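Local structure of homoserine kinase (Listeria monocytogenes, 3HUL) at residues 10-15 with 123-128; 19-24 with 135-140; 56-61 with 93-98; 64-69 with 98-103; 159-164 with 275-280. The protein probably catalyses the ATP-dependent phosphorylation of L-homoserine to O-phospho-L-homoserine, a step in the biosynthesis of threonine. One frame throughout, in Å; residues are numbered along the deposited sequence.

Interaction 1: residues 10-15 with 123-128; sequences TTANLG and HPDNVA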
# COMPACT_ATOMS: atom_id res chain seq x y z
N THR A 10 -5.80 19.34 -13.37
CA THR A 10 -5.69 17.88 -13.40
C THR A 10 -5.27 17.44 -14.78
O THR A 10 -5.63 18.07 -15.79
CB THR A 10 -7.07 17.19 -13.12
OG1 THR A 10 -8.05 17.77 -13.97
CG2 THR A 10 -7.50 17.35 -11.67
N THR A 11 -4.52 16.35 -14.83
CA THR A 11 -4.18 15.72 -16.10
C THR A 11 -4.81 14.35 -16.11
O THR A 11 -4.58 13.55 -15.20
CB THR A 11 -2.65 15.61 -16.35
OG1 THR A 11 -2.43 14.97 -17.60
CG2 THR A 11 -1.93 14.82 -15.26
N ALA A 12 -5.61 14.10 -17.13
CA ALA A 12 -6.41 12.89 -17.18
C ALA A 12 -5.88 11.98 -18.28
O ALA A 12 -4.98 12.36 -19.02
CB ALA A 12 -7.87 13.26 -17.42
N ASN A 13 -6.45 10.77 -18.37
CA ASN A 13 -6.12 9.85 -19.45
C ASN A 13 -4.64 9.48 -19.32
O ASN A 13 -3.92 9.41 -20.32
CB ASN A 13 -6.46 10.51 -20.82
CG ASN A 13 -6.30 9.55 -22.01
OD1 ASN A 13 -6.01 9.97 -23.14
ND2 ASN A 13 -6.47 8.26 -21.75
N LEU A 14 -4.21 9.27 -18.08
CA LEU A 14 -2.85 8.87 -17.75
C LEU A 14 -2.55 7.50 -18.36
O LEU A 14 -3.15 6.50 -17.97
CB LEU A 14 -2.64 8.78 -16.23
CG LEU A 14 -1.98 9.89 -15.40
CD1 LEU A 14 -1.47 9.25 -14.09
CD2 LEU A 14 -0.82 10.58 -16.11
N GLY A 15 -1.64 7.48 -19.32
CA GLY A 15 -1.36 6.28 -20.09
C GLY A 15 -2.60 5.71 -20.78
O GLY A 15 -3.44 6.47 -21.27
N HIS A 123 -17.09 12.04 -18.10
CA HIS A 123 -15.98 11.17 -17.65
C HIS A 123 -15.43 11.62 -16.28
O HIS A 123 -15.51 12.80 -15.94
CB HIS A 123 -14.86 11.11 -18.70
CG HIS A 123 -14.30 12.45 -19.07
ND1 HIS A 123 -13.02 12.85 -18.72
CD2 HIS A 123 -14.83 13.47 -19.78
CE1 HIS A 123 -12.80 14.07 -19.18
NE2 HIS A 123 -13.88 14.47 -19.83
N PRO A 124 -14.86 10.69 -15.51
CA PRO A 124 -14.53 11.02 -14.14
C PRO A 124 -13.08 11.47 -13.90
O PRO A 124 -12.77 11.90 -12.80
CB PRO A 124 -14.81 9.71 -13.40
CG PRO A 124 -14.60 8.62 -14.42
CD PRO A 124 -14.59 9.26 -15.79
N ASP A 125 -12.22 11.41 -14.92
CA ASP A 125 -10.77 11.41 -14.67
C ASP A 125 -10.08 12.77 -14.55
O ASP A 125 -8.92 12.83 -14.12
CB ASP A 125 -10.02 10.41 -15.57
CG ASP A 125 -10.31 10.60 -17.07
OD1 ASP A 125 -11.44 10.96 -17.47
OD2 ASP A 125 -9.37 10.35 -17.87
N ASN A 126 -10.76 13.85 -14.92
CA ASN A 126 -10.36 15.17 -14.44
C ASN A 126 -11.02 15.49 -13.11
O ASN A 126 -10.32 15.86 -12.16
CB ASN A 126 -10.63 16.30 -15.43
CG ASN A 126 -9.80 16.17 -16.70
OD1 ASN A 126 -10.30 15.68 -17.71
ND2 ASN A 126 -8.52 16.60 -16.65
N VAL A 127 -12.35 15.33 -13.04
CA VAL A 127 -13.15 15.81 -11.91
C VAL A 127 -12.92 15.09 -10.57
O VAL A 127 -12.97 15.72 -9.52
CB VAL A 127 -14.69 15.92 -12.23
CG1 VAL A 127 -14.95 16.97 -13.33
CG2 VAL A 127 -15.32 14.57 -12.58
N ALA A 128 -12.68 13.79 -10.59
CA ALA A 128 -12.46 13.09 -9.34
C ALA A 128 -11.16 13.60 -8.66
O ALA A 128 -11.20 14.00 -7.50
CB ALA A 128 -12.45 11.55 -9.55
O HOH W 1 -6.48 16.37 -18.79
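The amide nitrogen ND2 of Asn126 is the best-held polar atom, gripped by two bonds. It donates to Thr10 OG1 over 3.0 Å at 162°, with the hydroxyl almost exactly in the amide plane, and to a water 3.0 Å from ND2 that also accepts from Ala12 N. Together the two acceptors fix the rotation of the amide. Thr10 presents OG1 from the crowded position between its backbone N and carbonyl carbon (chi1 50°), and its methyl CG2 lies 3.2 Å from Asn126 O. The methyl of Ala12 lies between the carboxylate of Asp125 and the amide of Asn126, with CB 3.3 Å from Asp125 OD2 and 3.4 Å from Asn126 OD1. Asp125 divides its oxygens: OD2 accepts a weak bond from Asn13 N, while OD1 lies in the imidazole plane of His123 and accepts from ND1 over 2.8 Å, a straight bond that reaches the carboxylate from above its plane. Asn126 also lies beside Ser90 of the predicted ATP site, and a bound sulfate is about 5 Å from its side chain. The contact thus joins the end of strand 3-12 to the turn entering helix 127-132, with helix 88-103 packed against Thr10, Asn126 and Val127.

Interaction 2: residues 19-24 with 135-140; sequences DSCGLA and WVVGAK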
# COMPACT_ATOMS: atom_id res chain seq x y z
N ASP A 19 -10.30 7.66 -19.70
CA ASP A 19 -11.50 7.93 -18.89
C ASP A 19 -11.43 7.28 -17.48
O ASP A 19 -12.47 6.95 -16.87
CB ASP A 19 -12.79 7.52 -19.62
CG ASP A 19 -13.22 8.53 -20.69
OD1 ASP A 19 -12.55 9.57 -20.90
OD2 ASP A 19 -14.26 8.26 -21.35
N SER A 20 -10.22 7.09 -16.97
CA SER A 20 -10.05 6.36 -15.73
C SER A 20 -9.06 6.99 -14.75
O SER A 20 -9.41 7.26 -13.59
CB SER A 20 -9.68 4.91 -16.02
OG SER A 20 -9.48 4.22 -14.80
N CYS A 21 -7.82 7.20 -15.20
CA CYS A 21 -6.77 7.68 -14.31
C CYS A 21 -6.49 9.17 -14.52
O CYS A 21 -6.39 9.66 -15.66
CB CYS A 21 -5.48 6.87 -14.51
SG CYS A 21 -5.69 5.08 -14.21
N GLY A 22 -6.32 9.89 -13.41
CA GLY A 22 -6.02 11.30 -13.48
C GLY A 22 -5.38 11.76 -12.20
O GLY A 22 -5.46 11.07 -11.17
N LEU A 23 -4.82 12.96 -12.25
CA LEU A 23 -3.85 13.41 -11.25
C LEU A 23 -3.99 14.92 -11.11
O LEU A 23 -3.98 15.62 -12.13
CB LEU A 23 -2.43 13.01 -11.71
CG LEU A 23 -1.16 13.34 -10.89
CD1 LEU A 23 -1.18 12.63 -9.53
CD2 LEU A 23 0.07 12.89 -11.65
N ALA A 24 -4.16 15.39 -9.88
CA ALA A 24 -4.29 16.82 -9.59
C ALA A 24 -2.91 17.46 -9.59
O ALA A 24 -1.95 16.83 -9.18
CB ALA A 24 -5.02 17.07 -8.24
N TRP A 135 -3.91 11.31 -6.92
CA TRP A 135 -4.07 10.41 -8.07
C TRP A 135 -5.33 9.58 -7.84
O TRP A 135 -5.49 8.96 -6.77
CB TRP A 135 -2.81 9.55 -8.27
CG TRP A 135 -2.95 8.39 -9.21
CD1 TRP A 135 -3.59 8.38 -10.42
CD2 TRP A 135 -2.44 7.07 -9.02
NE1 TRP A 135 -3.51 7.14 -10.99
CE2 TRP A 135 -2.81 6.31 -10.15
CE3 TRP A 135 -1.67 6.47 -8.02
CZ2 TRP A 135 -2.45 4.96 -10.31
CZ3 TRP A 135 -1.32 5.12 -8.16
CH2 TRP A 135 -1.73 4.37 -9.30
N VAL A 136 -6.25 9.64 -8.81
CA VAL A 136 -7.50 8.87 -8.72
C VAL A 136 -7.61 7.89 -9.87
O VAL A 136 -7.41 8.26 -11.03
CB VAL A 136 -8.76 9.76 -8.69
CG1 VAL A 136 -10.08 8.88 -8.41
CG2 VAL A 136 -8.60 10.81 -7.63
N VAL A 137 -7.88 6.63 -9.53
CA VAL A 137 -8.24 5.62 -10.52
C VAL A 137 -9.76 5.46 -10.45
O VAL A 137 -10.32 5.17 -9.38
CB VAL A 137 -7.56 4.25 -10.25
CG1 VAL A 137 -8.06 3.15 -11.22
CG2 VAL A 137 -6.06 4.39 -10.28
N GLY A 138 -10.42 5.64 -11.58
CA GLY A 138 -11.87 5.75 -11.61
C GLY A 138 -12.53 4.93 -12.68
O GLY A 138 -11.90 4.49 -13.65
N ALA A 139 -13.83 4.71 -12.48
CA ALA A 139 -14.68 4.10 -13.51
C ALA A 139 -16.09 4.71 -13.43
O ALA A 139 -16.69 4.84 -12.36
CB ALA A 139 -14.72 2.59 -13.38
N LYS A 140 -16.58 5.13 -14.58
CA LYS A 140 -17.92 5.67 -14.69
C LYS A 140 -18.68 4.65 -15.50
O LYS A 140 -18.34 4.41 -16.66
CB LYS A 140 -17.90 7.05 -15.37
CG LYS A 140 -19.26 7.74 -15.34
CD LYS A 140 -19.16 9.22 -15.59
CE LYS A 140 -20.55 9.83 -15.56
NZ LYS A 140 -21.29 9.42 -16.78
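Trp135 opens the second strand with CG anti to its backbone N (chi1 168°), and this puts the ring alongside residues 21-23. Its edge, not its face, does the touching: CD1 is 3.4 Å from Gly22 O, which lies in the ring plane, and NE1 faces CB of Cys21. That NE1 is buried without a hydrogen-bond partner in the model. On the same face of the sheet Leu23 crosses the Trp135 side chain obliquely at its base, CD1 3.7 Å from Trp135 CB. Val136 makes the hydrogen-bonded antiparallel pair with Gly22: Val136 N reaches Gly22 O over 2.9 Å at 168°, and Gly22 N returns to Val136 O over 3.1 Å, both nearly along the carbonyl axes. Val137 comes next as a non-hydrogen-bonded partner of Cys21, its CG2 4.0 Å from Cys21 SG on the face that carries Trp135. At Gly138 the regular pattern gives way. Its N bonds to Ser20 O over 2.8 Å but bent, at 131° and from above the carbonyl plane, while Gly138 O accepts in its plane from Ser20 OG at 2.7 Å. Ser20 OG, anti to its backbone N, also hydrogen-bonds with the side-chain amide of Asn192 of the second subunit. Strand 21-25 lies between strands 3-12 and 135-141 in the large mixed sheet, with Ile195 of helix 181-198 packed over Cys21, Trp135 and Val137, and helix 127-132 against Val136 on the other face.

Interaction 3: residues 56-61 with 93-98; sequences NVIIET and VVAGIE
Thr61 lays its methyl over the backbone of helix 88-103, CG2 resting 3.5 Å from Val93 O and 3.9 Å from Ile97 CG1. With CG2 anti to the backbone N, the hydroxyl is turned back along its own helix, where Thr61 OG1 bonds to Val57 O over 2.7 Å, from above the carbonyl plane. Val57 O thereby accepts twice, since Thr61 N reaches it as well, and the side chain offers its apolar branch to the neighbour. Gly96 marks the point of closest backbone approach: its CA is 4.1 Å from Ile58 CA and makes a CA-H...O contact of 3.3 Å with Ile58 O. Having no side chain there, Gly96 lets the helix segments come within 7.4 Å, at a crossing angle of -45°. Around this point Ile58 CG2 lies 3.7 Å from Gly96 N, and at one end Val57 crosses Val93 obliquely, CG1 3.9 Å from Val93 CG2. Asn56 OD1 caps the N-terminus of helix 57-65 by accepting from Ile58 N. Ile120 of helix 110-121 packs on Thr61 and Val93. This close, glycine-mediated crossing joins two helices of the GHMP kinase N-terminal domain, and helix 88-103 begins with serines of the predicted ATP site.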
# COMPACT_ATOMS: atom_id res chain seq x y z
N ASN A 56 -21.05 31.96 -18.00
CA ASN A 56 -19.84 31.31 -17.51
C ASN A 56 -20.17 29.94 -16.93
O ASN A 56 -21.15 29.79 -16.17
CB ASN A 56 -19.12 32.16 -16.46
CG ASN A 56 -17.78 31.56 -16.07
OD1 ASN A 56 -17.72 30.48 -15.48
ND2 ASN A 56 -16.70 32.24 -16.42
N VAL A 57 -19.35 28.96 -17.30
CA VAL A 57 -19.51 27.55 -16.90
C VAL A 57 -19.77 27.38 -15.39
O VAL A 57 -20.69 26.68 -14.97
CB VAL A 57 -18.28 26.72 -17.41
CG1 VAL A 57 -18.14 25.41 -16.69
CG2 VAL A 57 -18.39 26.50 -18.94
N ILE A 58 -18.95 28.06 -14.58
CA ILE A 58 -19.07 28.04 -13.11
C ILE A 58 -20.48 28.38 -12.65
O ILE A 58 -21.09 27.63 -11.89
CB ILE A 58 -18.06 29.03 -12.46
CG1 ILE A 58 -16.64 28.75 -12.96
CG2 ILE A 58 -18.16 29.00 -10.95
CD1 ILE A 58 -15.63 29.77 -12.60
N ILE A 59 -21.00 29.49 -13.16
CA ILE A 59 -22.35 29.95 -12.78
C ILE A 59 -23.47 29.05 -13.30
O ILE A 59 -24.39 28.68 -12.54
CB ILE A 59 -22.55 31.46 -13.15
CG1 ILE A 59 -21.44 32.30 -12.50
CG2 ILE A 59 -23.93 31.96 -12.68
CD1 ILE A 59 -21.21 33.67 -13.12
N GLU A 60 -23.41 28.64 -14.58
CA GLU A 60 -24.42 27.70 -15.13
C GLU A 60 -24.42 26.41 -14.35
O GLU A 60 -25.49 25.81 -14.11
CB GLU A 60 -24.17 27.35 -16.62
CG GLU A 60 -24.03 28.53 -17.59
CD GLU A 60 -24.19 28.12 -19.06
OE1 GLU A 60 -23.37 27.32 -19.57
OE2 GLU A 60 -25.15 28.60 -19.72
N THR A 61 -23.22 25.94 -13.98
CA THR A 61 -23.12 24.71 -13.20
C THR A 61 -23.79 24.98 -11.85
O THR A 61 -24.61 24.20 -11.40
CB THR A 61 -21.65 24.23 -12.95
OG1 THR A 61 -20.93 24.08 -14.19
CG2 THR A 61 -21.65 22.92 -12.20
N VAL A 93 -16.23 23.49 -13.60
CA VAL A 93 -17.40 22.70 -13.22
C VAL A 93 -17.37 22.38 -11.70
O VAL A 93 -18.33 22.63 -10.98
CB VAL A 93 -17.50 21.39 -14.03
CG1 VAL A 93 -18.54 20.45 -13.40
CG2 VAL A 93 -17.82 21.67 -15.54
N VAL A 94 -16.25 21.86 -11.23
CA VAL A 94 -16.07 21.61 -9.80
C VAL A 94 -16.25 22.90 -8.96
O VAL A 94 -16.87 22.87 -7.93
CB VAL A 94 -14.69 20.94 -9.52
CG1 VAL A 94 -14.38 20.88 -8.00
CG2 VAL A 94 -14.66 19.57 -10.19
N ALA A 95 -15.71 24.01 -9.43
CA ALA A 95 -15.88 25.29 -8.74
C ALA A 95 -17.36 25.72 -8.64
O ALA A 95 -17.78 26.25 -7.60
CB ALA A 95 -15.06 26.36 -9.43
N GLY A 96 -18.14 25.48 -9.69
CA GLY A 96 -19.57 25.77 -9.69
C GLY A 96 -20.32 24.90 -8.73
O GLY A 96 -21.25 25.34 -8.06
N ILE A 97 -19.92 23.64 -8.66
CA ILE A 97 -20.49 22.74 -7.67
C ILE A 97 -20.22 23.24 -6.25
O ILE A 97 -21.12 23.24 -5.40
CB ILE A 97 -19.96 21.33 -7.88
CG1 ILE A 97 -20.50 20.78 -9.21
CG2 ILE A 97 -20.35 20.41 -6.73
CD1 ILE A 97 -19.74 19.52 -9.71
N GLU A 98 -19.00 23.69 -5.99
CA GLU A 98 -18.62 24.17 -4.65
C GLU A 98 -19.38 25.45 -4.32
O GLU A 98 -19.82 25.65 -3.18
CB GLU A 98 -17.12 24.42 -4.56
CG GLU A 98 -16.29 23.15 -4.67
CD GLU A 98 -16.19 22.42 -3.35
OE1 GLU A 98 -17.20 22.25 -2.64
OE2 GLU A 98 -15.07 22.02 -3.01

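Interaction 4: residues 64-69 with 98-103; sequences NLAPNL and ELANTL
Ala100 CB is met by the last residue of helix 57-65 and the one after it, Leu65 CB at 3.9 Å and Ala66 CB at 4.1 Å. Leu69 completes the first shell. Its CD1 approaches Ala100 CA at 4.2 Å, and its CD2 presses on Leu103 CB at 3.7 Å, so that one forked tip touches residues a helical turn apart. The two leucine side chains cross at about a right angle, and Leu69 comes in at the base of Leu103, not at its tip. In Leu69 CG is anti to the carbonyl carbon and CD1 is extended (chi2 -175°), which carries the fork across to the helix. What positions these groups is the chain reversal behind them: Ala66 is the first residue to leave the helix, and a type I turn from Ala66 to Leu69, closed by a weak bond from Leu69 N to Ala66 O, brings Leu69 back onto the side of helix 88-103 that carries Ala100 and Leu103. Farther out, Ala104 packs on Ala66 and Leu69, while Leu103 touches His72 of strand 72-78. Every contact across the two segments is between carbon atoms, so the turn is held on the last turns of helix 88-103 by shape and apolar burial, without the directionality of polar bonds.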
# COMPACT_ATOMS: atom_id res chain seq x y z
N ASN A 64 -27.48 25.11 -12.04
CA ASN A 64 -28.04 23.79 -12.35
C ASN A 64 -28.26 22.95 -11.12
O ASN A 64 -29.15 22.10 -11.10
CB ASN A 64 -27.16 23.05 -13.38
CG ASN A 64 -27.41 23.50 -14.83
OD1 ASN A 64 -27.00 22.80 -15.77
ND2 ASN A 64 -28.07 24.65 -15.03
N LEU A 65 -27.44 23.16 -10.08
CA LEU A 65 -27.63 22.47 -8.79
C LEU A 65 -28.55 23.25 -7.86
O LEU A 65 -29.26 22.66 -7.02
CB LEU A 65 -26.30 22.23 -8.06
CG LEU A 65 -25.38 21.08 -8.45
CD1 LEU A 65 -24.51 21.56 -9.57
CD2 LEU A 65 -24.49 20.67 -7.28
N ALA A 66 -28.50 24.57 -7.97
CA ALA A 66 -29.28 25.45 -7.11
C ALA A 66 -29.89 26.58 -7.95
O ALA A 66 -29.31 27.67 -8.05
CB ALA A 66 -28.41 26.01 -5.96
N PRO A 67 -31.06 26.30 -8.58
CA PRO A 67 -31.65 27.25 -9.54
C PRO A 67 -32.05 28.54 -8.84
O PRO A 67 -31.90 29.62 -9.42
CB PRO A 67 -32.90 26.51 -10.05
CG PRO A 67 -32.71 25.06 -9.64
CD PRO A 67 -31.91 25.11 -8.39
N ASN A 68 -32.47 28.41 -7.59
CA ASN A 68 -33.06 29.49 -6.81
C ASN A 68 -32.03 30.28 -5.99
O ASN A 68 -32.41 31.09 -5.16
CB ASN A 68 -34.19 28.94 -5.93
CG ASN A 68 -35.36 28.35 -6.75
OD1 ASN A 68 -35.57 28.74 -7.91
ND2 ASN A 68 -36.11 27.41 -6.16
N LEU A 69 -30.74 30.03 -6.24
CA LEU A 69 -29.64 30.85 -5.69
C LEU A 69 -29.84 32.35 -5.93
O LEU A 69 -30.30 32.75 -7.01
CB LEU A 69 -28.30 30.47 -6.33
CG LEU A 69 -27.49 29.26 -5.86
CD1 LEU A 69 -26.17 29.22 -6.61
CD2 LEU A 69 -27.26 29.21 -4.33
N GLU A 98 -19.00 23.69 -5.99
CA GLU A 98 -18.62 24.17 -4.65
C GLU A 98 -19.38 25.45 -4.32
O GLU A 98 -19.82 25.65 -3.18
CB GLU A 98 -17.12 24.42 -4.56
CG GLU A 98 -16.29 23.15 -4.67
CD GLU A 98 -16.19 22.42 -3.35
OE1 GLU A 98 -17.20 22.25 -2.64
OE2 GLU A 98 -15.07 22.02 -3.01
N LEU A 99 -19.52 26.32 -5.31
CA LEU A 99 -20.33 27.54 -5.15
C LEU A 99 -21.77 27.22 -4.69
O LEU A 99 -22.22 27.73 -3.67
CB LEU A 99 -20.32 28.37 -6.43
CG LEU A 99 -20.90 29.78 -6.40
CD1 LEU A 99 -20.00 30.73 -5.62
CD2 LEU A 99 -21.08 30.26 -7.83
N ALA A 100 -22.45 26.35 -5.43
CA ALA A 100 -23.83 26.02 -5.14
C ALA A 100 -23.95 25.33 -3.79
O ALA A 100 -24.88 25.60 -2.99
CB ALA A 100 -24.40 25.13 -6.23
N ASN A 101 -23.03 24.39 -3.56
CA ASN A 101 -23.02 23.63 -2.34
C ASN A 101 -22.85 24.56 -1.15
O ASN A 101 -23.46 24.35 -0.10
CB ASN A 101 -21.89 22.60 -2.35
CG ASN A 101 -21.85 21.79 -1.06
OD1 ASN A 101 -22.76 21.02 -0.77
ND2 ASN A 101 -20.80 22.00 -0.27
N THR A 102 -22.02 25.58 -1.30
CA THR A 102 -21.85 26.49 -0.18
C THR A 102 -23.01 27.50 -0.06
O THR A 102 -23.67 27.55 0.98
CB THR A 102 -20.43 27.12 -0.12
OG1 THR A 102 -19.48 26.06 0.07
CG2 THR A 102 -20.28 28.05 1.06
N LEU A 103 -23.32 28.23 -1.13
CA LEU A 103 -24.38 29.25 -1.06
C LEU A 103 -25.80 28.72 -0.85
O LEU A 103 -26.64 29.42 -0.31
CB LEU A 103 -24.35 30.19 -2.25
CG LEU A 103 -23.10 31.05 -2.46
CD1 LEU A 103 -23.17 31.75 -3.81
CD2 LEU A 103 -22.90 32.06 -1.33

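Interaction 5: residues 159-164 with 275-280; sequences AFIPKA and DVLLLD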
# COMPACT_ATOMS: atom_id res chain seq x y z
N ALA A 159 5.74 20.76 -17.60
CA ALA A 159 4.67 20.96 -18.56
C ALA A 159 5.13 21.87 -19.70
O ALA A 159 5.58 23.00 -19.46
CB ALA A 159 3.47 21.58 -17.86
N PHE A 160 5.01 21.37 -20.92
CA PHE A 160 5.12 22.24 -22.09
C PHE A 160 3.73 22.75 -22.40
O PHE A 160 2.91 22.01 -22.94
CB PHE A 160 5.61 21.47 -23.30
CG PHE A 160 7.06 21.13 -23.27
CD1 PHE A 160 7.96 21.89 -23.99
CD2 PHE A 160 7.52 20.00 -22.57
CE1 PHE A 160 9.31 21.56 -24.02
CE2 PHE A 160 8.85 19.66 -22.58
CZ PHE A 160 9.76 20.44 -23.30
N ILE A 161 3.48 24.00 -22.05
CA ILE A 161 2.18 24.58 -22.29
C ILE A 161 2.21 25.50 -23.53
O ILE A 161 2.73 26.63 -23.45
CB ILE A 161 1.72 25.34 -21.04
CG1 ILE A 161 1.61 24.35 -19.87
CG2 ILE A 161 0.40 26.09 -21.31
CD1 ILE A 161 1.50 25.01 -18.56
N PRO A 162 1.69 25.02 -24.68
CA PRO A 162 1.62 25.88 -25.87
C PRO A 162 0.32 26.69 -25.86
O PRO A 162 -0.46 26.63 -24.89
CB PRO A 162 1.59 24.89 -27.03
CG PRO A 162 0.82 23.69 -26.45
CD PRO A 162 0.98 23.74 -24.92
N LYS A 163 0.11 27.45 -26.92
CA LYS A 163 -1.12 28.20 -27.15
C LYS A 163 -2.26 27.23 -27.37
O LYS A 163 -2.03 26.08 -27.74
CB LYS A 163 -0.93 29.06 -28.42
CG LYS A 163 0.24 30.07 -28.32
CD LYS A 163 -0.12 31.17 -27.35
CE LYS A 163 0.87 32.32 -27.38
NZ LYS A 163 0.47 33.31 -26.35
N ALA A 164 -3.49 27.70 -27.16
CA ALA A 164 -4.67 26.92 -27.52
C ALA A 164 -4.52 26.41 -28.96
O ALA A 164 -3.91 27.07 -29.79
CB ALA A 164 -5.95 27.74 -27.36
N ASP A 275 5.54 27.60 -23.10
CA ASP A 275 6.09 27.88 -21.80
C ASP A 275 6.42 26.53 -21.15
O ASP A 275 5.67 25.55 -21.27
CB ASP A 275 5.09 28.67 -20.96
CG ASP A 275 4.80 30.06 -21.55
OD1 ASP A 275 5.76 30.73 -22.01
OD2 ASP A 275 3.62 30.49 -21.53
N VAL A 276 7.58 26.47 -20.51
CA VAL A 276 7.99 25.29 -19.78
C VAL A 276 7.83 25.57 -18.29
O VAL A 276 8.55 26.40 -17.73
CB VAL A 276 9.42 24.92 -20.08
CG1 VAL A 276 9.77 23.61 -19.38
CG2 VAL A 276 9.60 24.78 -21.62
N LEU A 277 6.87 24.88 -17.68
CA LEU A 277 6.48 25.15 -16.30
C LEU A 277 6.74 23.95 -15.40
O LEU A 277 6.66 22.82 -15.84
CB LEU A 277 5.00 25.54 -16.22
CG LEU A 277 4.66 27.04 -16.13
CD1 LEU A 277 5.16 27.85 -17.34
CD2 LEU A 277 3.14 27.22 -15.95
N LEU A 278 7.08 24.22 -14.15
CA LEU A 278 7.31 23.16 -13.18
C LEU A 278 6.06 23.00 -12.32
O LEU A 278 5.57 23.95 -11.70
CB LEU A 278 8.56 23.44 -12.34
CG LEU A 278 9.14 22.42 -11.36
CD1 LEU A 278 9.18 21.01 -11.90
CD2 LEU A 278 10.56 22.85 -10.97
N LEU A 279 5.51 21.79 -12.33
CA LEU A 279 4.32 21.51 -11.52
C LEU A 279 4.60 20.39 -10.55
O LEU A 279 5.41 19.54 -10.83
CB LEU A 279 3.16 21.12 -12.44
CG LEU A 279 2.97 21.89 -13.74
CD1 LEU A 279 1.92 21.21 -14.56
CD2 LEU A 279 2.60 23.37 -13.50
N ASP A 280 3.90 20.40 -9.41
CA ASP A 280 3.92 19.29 -8.51
C ASP A 280 2.55 18.58 -8.49
O ASP A 280 1.55 19.13 -8.95
CB ASP A 280 4.31 19.74 -7.10
CG ASP A 280 5.79 20.14 -6.99
OD1 ASP A 280 6.67 19.31 -7.29
OD2 ASP A 280 6.07 21.27 -6.61
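Strands 156-161 and 275-280 pair at one side of the four-stranded antiparallel sheet of the C-terminal GHMP kinase domain, whose strand order fits the ferredoxin-like fold known for this family; strand 275-280 is outermost within the chain. Four backbone bonds join the segments. Ala159 and Leu277 form a hydrogen-bonded pair, with Ala159 N to Leu277 O and Leu277 N to Ala159 O both 2.9 Å, nearly straight and in the carbonyl planes. Ile161 and Asp275 form the next: Ile161 N reaches Asp275 O at 2.8 Å, whereas Asp275 N meets Ile161 O at 3.0 Å, bent to 142° and from above the carbonyl plane, as the first strand runs out toward Pro162. Between them Phe160 and Val276 are a non-hydrogen-bonded pair whose side chains lie side by side, pointing the same way; Val276 CG2 meets the ring obliquely, 4.0 Å from CE1 of Phe160. Leu267 of helix 260-268 packs on that ring. On the face with Ala159, Ile161 stretches out (chi2 166°) and crosses Leu277 obliquely, Ile161 CD1 lying 3.8 Å from Leu277 CD2. Ile161 also lies about 4 Å, between nearest side-chain atoms, from Pro81 of the predicted ATP site. Farther along the same face, Leu279 leans back over the first strand and sets its CD1 3.7 Å from Ala159 CB.

Interactions 1 and 2 are neighbours, their centres about 5 Å apart, and join through strands 3-12 and 21-25 of the large mixed sheet; along the chain their segments alternate. Interactions 3 and 4, with centres about 9 Å apart on helices 57-65 and 88-103, share Glu98, alternate likewise, and are nested inside the loops closed by interactions 1 and 2. Val127 touches Val94, linking interaction 1 to interaction 3 although their centres are about 18 Å apart. Interaction 5 follows all four in sequence, in the separate four-stranded sheet, its centre about 33 Å from that of interaction 4. The predicted ATP site is approached by Asn126 before helix 127-132, Val93 of helix 88-103 and Ile161 of the four-stranded sheet, whereas interaction 4 lies away from it.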